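Local coordinates for Mec-8 protein (Caenorhabditis elegans, PDB 6DG0) that binds the single-stranded sequence AGCACA through its C-terminal RNA recognition motif and probably acts as a nuclear RNA-binding splicing factor, at a contact of chain A with DNA. Coordinates in Å, arbitrary orientation; residue numbers count along the deposited sequence, not the author numbering.

A contact of chain A with DNA. Residues 5, 7, 45, 78-82. With nucleotides of chain B.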
# COMPACT_ATOMS: atom_id res chain seq x y z
N THR A 5 -7.32 5.81 1.51
CA THR A 5 -5.98 5.51 1.01
C THR A 5 -5.02 5.11 2.13
O THR A 5 -5.02 5.72 3.21
CB THR A 5 -5.40 6.72 0.26
OG1 THR A 5 -6.25 7.06 -0.85
CG2 THR A 5 -4.00 6.42 -0.26
N PHE A 7 -0.88 4.31 3.33
CA PHE A 7 0.52 4.60 3.04
C PHE A 7 1.39 3.38 3.35
O PHE A 7 1.31 2.83 4.45
CB PHE A 7 1.00 5.82 3.84
CG PHE A 7 2.49 6.01 3.82
CD1 PHE A 7 3.12 6.60 2.74
CD2 PHE A 7 3.26 5.62 4.90
CE1 PHE A 7 4.49 6.77 2.72
CE2 PHE A 7 4.63 5.80 4.89
CZ PHE A 7 5.25 6.37 3.80
N PHE A 45 1.03 4.17 -2.37
CA PHE A 45 -0.29 4.56 -1.90
C PHE A 45 -1.35 3.63 -2.47
O PHE A 45 -1.52 3.53 -3.69
CB PHE A 45 -0.57 6.02 -2.27
CG PHE A 45 0.40 7.00 -1.68
CD1 PHE A 45 0.24 7.47 -0.39
CD2 PHE A 45 1.50 7.43 -2.41
CE1 PHE A 45 1.14 8.36 0.16
CE2 PHE A 45 2.40 8.32 -1.87
CZ PHE A 45 2.23 8.79 -0.58
N TYR A 78 -2.30 4.82 7.67
CA TYR A 78 -3.30 5.59 6.95
C TYR A 78 -2.60 6.75 6.27
O TYR A 78 -1.76 7.42 6.88
CB TYR A 78 -4.40 6.12 7.89
CG TYR A 78 -5.32 5.08 8.48
CD1 TYR A 78 -6.21 4.37 7.68
CD2 TYR A 78 -5.33 4.83 9.84
CE1 TYR A 78 -7.06 3.43 8.22
CE2 TYR A 78 -6.18 3.90 10.39
CZ TYR A 78 -7.05 3.20 9.58
OH TYR A 78 -7.89 2.26 10.13
N ALA A 79 -2.92 7.00 5.00
CA ALA A 79 -2.36 8.15 4.30
C ALA A 79 -2.93 9.43 4.90
O ALA A 79 -4.05 9.44 5.41
CB ALA A 79 -2.66 8.07 2.81
N ARG A 80 -2.16 10.51 4.83
CA ARG A 80 -2.60 11.77 5.42
C ARG A 80 -3.69 12.40 4.57
O ARG A 80 -4.56 13.11 5.07
CB ARG A 80 -1.42 12.73 5.58
CG ARG A 80 -0.38 12.26 6.59
CD ARG A 80 0.67 13.33 6.85
NE ARG A 80 1.78 12.81 7.64
CZ ARG A 80 2.97 12.51 7.14
NH1 ARG A 80 3.21 12.68 5.85
NH2 ARG A 80 3.93 12.05 7.94
N ASN A 81 -3.64 12.12 3.27
CA ASN A 81 -4.62 12.65 2.34
C ASN A 81 -5.17 11.54 1.46
O ASN A 81 -4.48 10.55 1.21
CB ASN A 81 -4.01 13.76 1.48
CG ASN A 81 -3.41 14.88 2.30
OD1 ASN A 81 -2.20 14.92 2.51
ND2 ASN A 81 -4.26 15.79 2.76
N LYS A 82 -6.40 11.70 1.01
CA LYS A 82 -6.99 10.75 0.07
C LYS A 82 -6.26 10.81 -1.26
O LYS A 82 -5.69 11.84 -1.62
CB LYS A 82 -8.48 11.02 -0.12
CG LYS A 82 -9.28 10.97 1.17
CD LYS A 82 -10.77 11.05 0.89
CE LYS A 82 -11.56 10.47 2.05
NZ LYS A 82 -10.96 10.83 3.36
P DC B 3 7.26 11.92 4.62
OP1 DC B 3 7.47 13.07 3.72
OP2 DC B 3 6.64 12.12 5.95
O5' DC B 3 6.40 10.81 3.84
C5' DC B 3 6.72 10.47 2.49
C4' DC B 3 5.51 10.67 1.58
O4' DC B 3 4.43 9.82 2.02
C3' DC B 3 4.93 12.09 1.55
O3' DC B 3 4.40 12.36 0.26
C2' DC B 3 3.83 12.02 2.60
C1' DC B 3 3.32 10.60 2.41
N1 DC B 3 2.74 10.01 3.66
C2 DC B 3 1.36 9.98 3.83
O2 DC B 3 0.63 10.46 2.95
N3 DC B 3 0.85 9.44 4.97
C4 DC B 3 1.67 8.95 5.90
N4 DC B 3 1.12 8.42 7.00
C5 DC B 3 3.09 8.96 5.73
C6 DC B 3 3.58 9.50 4.61
P DA B 4 4.75 13.74 -0.48
OP1 DA B 4 6.17 14.06 -0.21
OP2 DA B 4 3.69 14.71 -0.12
O5' DA B 4 4.57 13.40 -2.03
C5' DA B 4 5.33 12.36 -2.64
C4' DA B 4 4.66 11.87 -3.92
O4' DA B 4 3.55 11.00 -3.57
C3' DA B 4 4.07 12.98 -4.79
O3' DA B 4 4.28 12.70 -6.17
C2' DA B 4 2.59 12.97 -4.43
C1' DA B 4 2.35 11.49 -4.12
N9 DA B 4 1.29 11.28 -3.14
C8 DA B 4 1.19 11.84 -1.90
N7 DA B 4 0.13 11.48 -1.23
C5 DA B 4 -0.53 10.62 -2.10
C6 DA B 4 -1.73 9.89 -1.98
N6 DA B 4 -2.51 9.93 -0.89
N1 DA B 4 -2.11 9.13 -3.03
C2 DA B 4 -1.32 9.10 -4.11
N3 DA B 4 -0.18 9.73 -4.34
C4 DA B 4 0.17 10.49 -3.28
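The exposed face of the beta-sheet, through strands 4-11 and 42-48, and the segment 79-81 following strand 75-78 receive two unpaired nucleotides, DC3 and DA4. This is the C-terminal RNA recognition motif of MEC-8, and Phe7 and Phe45 are the aromatics such domains carry on the RNP2 and RNP1 motifs of their two central strands to stack on bases. Phe7 lies flat under the cytosine of DC3, ring centroids 3.8 Å apart and planes 9° from parallel. Its CG is anti to the backbone N (chi1 168°), which carries the ring out beneath the base, with C6 over its centre. An alanine here would probably leave that face of the cytosine without its platform and set the base free to tilt. From the opposite face comes Arg80. Its chain, extended from CG to NE, spans the base and puts Arg80 NH1 3.5 Å from the ring centroid of DC3 in a cation-pi contact, sandwiching the cytosine between phenyl and guanidinium. The same group reaches the phosphate at its edge, where Arg80 NH2 forms a salt bridge of 3.4 Å to OP2 of DC3.

What reads the Watson-Crick edge is main chain. The exocyclic N4 of the DC3 cytosine donates to the carbonyl O of Tyr78 at 3.1 Å, the donor tilted 28° from the carbonyl plane, while the amide N of Arg80 makes weak hydrogen bonds to N3 and O2. This pattern would suit cytosine; a uracil would probably turn a carbonyl towards the Tyr78 oxygen.

One step along, the Phe45 ring lies under the adenine of DA4 at 3.6 Å between ring centroids, the planes almost parallel, with C5 over its centre and both purine rings covered. Its rim also meets the preceding sugar, CZ of Phe45 lying 3.7 Å from C1' of DC3. The carbonyl O of Asn81, 3.0 Å from N6 of DA4, lies nearly on the extension of the C6-N6 bond, so this is no hydrogen bond.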